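Local coordinates for oxysterol-binding protein homolog 3 (Saccharomyces cerevisiae, PDB 4IC4) that carries lipids such as sterols and phosphatidylinositol 4-phosphate in a hydrophobic pocket and transfers them between membranes without vesicles, at residues A[106-118]-A[285-299]. Sequence-based numbering, arbitrary orientation.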
# COMPACT_ATOMS: atom_id res chain seq x y z
N LEU A 106 -7.69 4.09 -2.27
CA LEU A 106 -7.66 5.55 -2.13
C LEU A 106 -8.35 6.02 -0.85
O LEU A 106 -8.00 7.06 -0.30
CB LEU A 106 -8.35 6.21 -3.32
CG LEU A 106 -7.65 6.10 -4.67
CD1 LEU A 106 -8.60 6.56 -5.77
CD2 LEU A 106 -6.39 6.95 -4.66
N SER A 107 -9.31 5.23 -0.37
CA SER A 107 -10.07 5.58 0.82
C SER A 107 -9.27 5.80 2.09
O SER A 107 -9.78 6.41 3.04
CB SER A 107 -11.15 4.52 1.08
OG SER A 107 -10.57 3.26 1.40
N ILE A 108 -8.03 5.32 2.15
CA ILE A 108 -7.25 5.52 3.37
C ILE A 108 -6.90 6.99 3.57
O ILE A 108 -6.46 7.39 4.64
CB ILE A 108 -5.94 4.68 3.39
CG1 ILE A 108 -5.00 5.11 2.26
CG2 ILE A 108 -6.28 3.20 3.31
CD1 ILE A 108 -3.62 4.46 2.34
N TYR A 109 -7.10 7.80 2.53
CA TYR A 109 -6.80 9.22 2.61
C TYR A 109 -8.05 10.07 2.81
O TYR A 109 -7.99 11.29 2.67
CB TYR A 109 -6.08 9.66 1.33
CG TYR A 109 -4.77 8.94 1.11
CD1 TYR A 109 -3.72 9.09 2.01
CD2 TYR A 109 -4.60 8.08 0.03
CE1 TYR A 109 -2.53 8.39 1.84
CE2 TYR A 109 -3.41 7.37 -0.15
CZ TYR A 109 -2.38 7.54 0.77
OH TYR A 109 -1.20 6.84 0.63
N ARG A 110 -9.16 9.44 3.16
CA ARG A 110 -10.39 10.20 3.36
C ARG A 110 -10.25 11.19 4.50
O ARG A 110 -10.77 12.31 4.42
CB ARG A 110 -11.60 9.27 3.56
CG ARG A 110 -11.57 8.29 4.72
CD ARG A 110 -12.78 7.37 4.56
NE ARG A 110 -13.02 6.38 5.60
CZ ARG A 110 -12.35 5.24 5.75
NH1 ARG A 110 -11.36 4.94 4.93
NH2 ARG A 110 -12.73 4.38 6.68
N ASP A 111 -9.57 10.80 5.57
CA ASP A 111 -9.33 11.73 6.67
C ASP A 111 -8.02 12.40 6.27
O ASP A 111 -6.96 11.77 6.24
CB ASP A 111 -9.14 11.00 8.00
CG ASP A 111 -8.98 11.96 9.17
OD1 ASP A 111 -8.26 12.96 9.01
OD2 ASP A 111 -9.57 11.70 10.24
N LYS A 112 -8.11 13.69 5.95
CA LYS A 112 -6.95 14.46 5.53
C LYS A 112 -5.73 14.35 6.44
O LYS A 112 -4.61 14.61 6.01
CB LYS A 112 -7.34 15.93 5.36
CG LYS A 112 -8.33 16.17 4.23
CD LYS A 112 -8.73 17.63 4.14
CE LYS A 112 -9.70 17.85 2.98
NZ LYS A 112 -10.17 19.26 2.90
N THR A 113 -5.95 13.97 7.69
CA THR A 113 -4.85 13.83 8.63
C THR A 113 -3.80 12.85 8.10
O THR A 113 -2.60 13.04 8.30
CB THR A 113 -5.35 13.34 10.01
OG1 THR A 113 -6.39 14.21 10.48
CG2 THR A 113 -4.21 13.33 11.03
N ARG A 114 -4.26 11.82 7.40
CA ARG A 114 -3.36 10.80 6.85
C ARG A 114 -2.34 11.36 5.86
O ARG A 114 -1.27 10.79 5.68
CB ARG A 114 -4.18 9.69 6.18
CG ARG A 114 -3.38 8.44 5.79
CD ARG A 114 -2.96 7.64 7.02
NE ARG A 114 -1.93 6.65 6.71
CZ ARG A 114 -2.16 5.40 6.31
NH1 ARG A 114 -3.39 4.95 6.15
NH2 ARG A 114 -1.13 4.60 6.06
N THR A 115 -2.67 12.48 5.23
CA THR A 115 -1.76 13.07 4.25
C THR A 115 -0.64 13.94 4.85
O THR A 115 0.22 14.42 4.12
CB THR A 115 -2.52 13.93 3.21
OG1 THR A 115 -3.04 15.10 3.85
CG2 THR A 115 -3.68 13.13 2.61
N LEU A 116 -0.65 14.11 6.17
CA LEU A 116 0.34 14.94 6.85
C LEU A 116 1.72 14.29 7.01
O LEU A 116 2.74 14.99 7.00
CB LEU A 116 -0.18 15.35 8.23
CG LEU A 116 -1.42 16.25 8.25
CD1 LEU A 116 -1.97 16.31 9.66
CD2 LEU A 116 -1.04 17.63 7.75
N ARG A 117 1.76 12.97 7.15
CA ARG A 117 3.03 12.25 7.31
C ARG A 117 3.18 11.14 6.28
O ARG A 117 2.24 10.81 5.57
CB ARG A 117 3.13 11.64 8.72
CG ARG A 117 3.29 12.64 9.86
CD ARG A 117 2.02 12.71 10.67
NE ARG A 117 2.21 13.35 11.97
CZ ARG A 117 1.22 13.58 12.82
NH1 ARG A 117 -0.03 13.23 12.51
NH2 ARG A 117 1.46 14.17 13.99
N LYS A 118 4.38 10.56 6.22
CA LYS A 118 4.68 9.48 5.27
C LYS A 118 5.23 8.26 6.01
O LYS A 118 5.76 8.38 7.11
CB LYS A 118 5.72 9.95 4.25
CG LYS A 118 7.11 10.15 4.83
CD LYS A 118 8.09 10.63 3.76
CE LYS A 118 9.49 10.78 4.34
NZ LYS A 118 10.01 9.49 4.87
N VAL A 285 -16.66 2.12 2.54
CA VAL A 285 -15.49 2.19 3.42
C VAL A 285 -15.78 1.53 4.76
O VAL A 285 -16.94 1.39 5.17
CB VAL A 285 -15.06 3.66 3.68
CG1 VAL A 285 -14.66 4.33 2.37
CG2 VAL A 285 -16.18 4.43 4.36
N GLY A 286 -14.71 1.12 5.44
CA GLY A 286 -14.85 0.50 6.74
C GLY A 286 -14.71 1.57 7.81
O GLY A 286 -15.11 2.72 7.60
N ASP A 287 -14.14 1.20 8.94
CA ASP A 287 -13.98 2.14 10.04
C ASP A 287 -12.57 2.69 10.20
O ASP A 287 -11.59 2.06 9.81
CB ASP A 287 -14.39 1.49 11.36
CG ASP A 287 -15.82 0.98 11.34
OD1 ASP A 287 -16.71 1.71 10.87
OD2 ASP A 287 -16.04 -0.16 11.79
N LEU A 288 -12.50 3.87 10.79
CA LEU A 288 -11.23 4.51 11.11
C LEU A 288 -11.08 4.28 12.60
O LEU A 288 -12.05 3.90 13.27
CB LEU A 288 -11.29 6.01 10.84
CG LEU A 288 -11.45 6.46 9.39
CD1 LEU A 288 -11.46 7.98 9.32
CD2 LEU A 288 -10.32 5.90 8.54
N VAL A 289 -9.89 4.47 13.13
CA VAL A 289 -9.70 4.32 14.57
C VAL A 289 -10.45 5.46 15.25
O VAL A 289 -10.83 6.44 14.60
CB VAL A 289 -8.21 4.43 14.98
CG1 VAL A 289 -7.44 3.25 14.41
CG2 VAL A 289 -7.62 5.75 14.47
N SER A 290 -10.66 5.34 16.55
CA SER A 290 -11.35 6.38 17.29
C SER A 290 -10.47 7.63 17.34
O SER A 290 -9.24 7.53 17.41
CB SER A 290 -11.65 5.90 18.71
OG SER A 290 -10.46 5.57 19.40
N ASN A 291 -11.10 8.80 17.29
CA ASN A 291 -10.38 10.07 17.33
C ASN A 291 -9.21 10.05 16.34
O ASN A 291 -8.06 10.29 16.71
CB ASN A 291 -9.84 10.31 18.74
CG ASN A 291 -10.94 10.25 19.79
OD1 ASN A 291 -10.82 9.56 20.79
ND2 ASN A 291 -12.02 10.99 19.55
N PRO A 292 -9.51 9.77 15.06
CA PRO A 292 -8.50 9.69 13.99
C PRO A 292 -7.60 10.91 13.79
O PRO A 292 -6.48 10.77 13.31
CB PRO A 292 -9.34 9.37 12.76
CG PRO A 292 -10.66 10.03 13.06
CD PRO A 292 -10.87 9.64 14.50
N LYS A 293 -8.10 12.09 14.13
CA LYS A 293 -7.30 13.30 13.96
C LYS A 293 -6.04 13.24 14.81
O LYS A 293 -5.01 13.82 14.45
CB LYS A 293 -8.13 14.53 14.35
CG LYS A 293 -7.40 15.85 14.11
CD LYS A 293 -8.30 17.04 14.40
CE LYS A 293 -7.60 18.34 14.06
NZ LYS A 293 -8.49 19.52 14.26
N LYS A 294 -6.12 12.51 15.92
CA LYS A 294 -4.99 12.39 16.83
C LYS A 294 -4.19 11.12 16.58
O LYS A 294 -3.21 10.86 17.27
CB LYS A 294 -5.49 12.38 18.28
CG LYS A 294 -6.31 13.61 18.65
CD LYS A 294 -6.81 13.51 20.09
CE LYS A 294 -7.61 14.74 20.47
NZ LYS A 294 -6.82 15.99 20.32
N LYS A 295 -4.61 10.34 15.59
CA LYS A 295 -3.94 9.08 15.28
C LYS A 295 -3.61 8.90 13.80
O LYS A 295 -3.86 7.83 13.22
CB LYS A 295 -4.79 7.91 15.78
CG LYS A 295 -5.09 7.97 17.27
CD LYS A 295 -6.01 6.83 17.69
CE LYS A 295 -6.44 6.99 19.15
NZ LYS A 295 -7.13 8.28 19.37
N TYR A 296 -3.06 9.94 13.18
CA TYR A 296 -2.64 9.90 11.78
C TYR A 296 -3.75 9.61 10.76
O TYR A 296 -3.46 9.38 9.59
CB TYR A 296 -1.55 8.83 11.61
CG TYR A 296 -0.36 8.99 12.53
CD1 TYR A 296 0.65 9.91 12.25
CD2 TYR A 296 -0.26 8.23 13.69
CE1 TYR A 296 1.73 10.07 13.10
CE2 TYR A 296 0.83 8.38 14.56
CZ TYR A 296 1.82 9.30 14.25
OH TYR A 296 2.90 9.46 15.08
N GLY A 297 -5.00 9.64 11.20
CA GLY A 297 -6.09 9.36 10.28
C GLY A 297 -6.14 7.90 9.85
O GLY A 297 -6.75 7.55 8.85
N PHE A 298 -5.49 7.05 10.64
CA PHE A 298 -5.42 5.61 10.38
C PHE A 298 -6.78 4.90 10.35
O PHE A 298 -7.71 5.28 11.07
CB PHE A 298 -4.63 4.91 11.49
CG PHE A 298 -3.14 4.83 11.26
CD1 PHE A 298 -2.49 5.68 10.36
CD2 PHE A 298 -2.38 3.93 12.00
CE1 PHE A 298 -1.11 5.62 10.21
CE2 PHE A 298 -1.00 3.87 11.86
CZ PHE A 298 -0.36 4.71 10.96
N THR A 299 -6.88 3.87 9.51
CA THR A 299 -8.08 3.05 9.49
C THR A 299 -7.78 1.98 10.53
O THR A 299 -6.65 1.87 11.02
CB THR A 299 -8.31 2.32 8.13
OG1 THR A 299 -7.35 1.27 7.98
CG2 THR A 299 -8.20 3.29 6.97
O HOH W 1 -6.01 5.84 6.82
O HOH W 2 -8.42 8.25 6.44
O HOH W 3 -11.67 1.69 6.83
O HOH W 4 -2.49 12.74 14.21
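Arg-114 and Gly-297 bring the two irregular loops nearest, with CA atoms 4.6 Å apart, where a type I' turn from Lys-295 to Phe-298 meets the 3-10 segment 112-115. With positive phi (71°) and no side chain, Gly-297 lets the backbones come this close; Tyr-296 O then receives a CA-H...O contact from Arg-114 CA. Three arginines carry most of the side-chain packing. The Arg-110 guanidinium lies between two aliphatic groups: Leu-288 CD2, 3.5 Å from Arg-110 CZ, covers one face, and Val-285 CB the opposite one. Its rotation is fixed by Arg-110 NH1, which donates to Ser-107 O at 2.9 Å from above the carbonyl plane, and by a water in the guanidinium plane that accepts from NH2 and lies within bonding distance of Asp-287 O. Arg-114, bent at chi2 (71°), takes Phe-298 CE1 over one face of its guanidinium, NE 3.7 Å from Phe-298 CE1 and the planes 62° apart, while Glu-67 and Glu-77 bind it as salt bridges. On Arg-117 the Tyr-296 ring presents CE1 to one guanidinium face, 3.5 Å from Arg-117 NE; a further water joins Arg-117 NH1 to Lys-293 O and Tyr-296 N. Asp-111 OD1 takes both Thr-113 N and Thr-113 OG1, the former closing an Asx turn, and Asp-111 OD2 rests 3.4 Å from Pro-292 CB. Two waters sit within bonding distance of both Ile-108 O and Gly-297 O, though each has more acceptors in reach than protons to give. Within the OSBP-related domain, the contact joins the loop between helix 94-104 and strand 118-120, which leads to the phosphoinositide-binding Lys-118, to the connection from strand 281-284 into helix 300-305, with helix 71-76 packing on Ile-108 and Arg-114 and strand 214-225 against Thr-115.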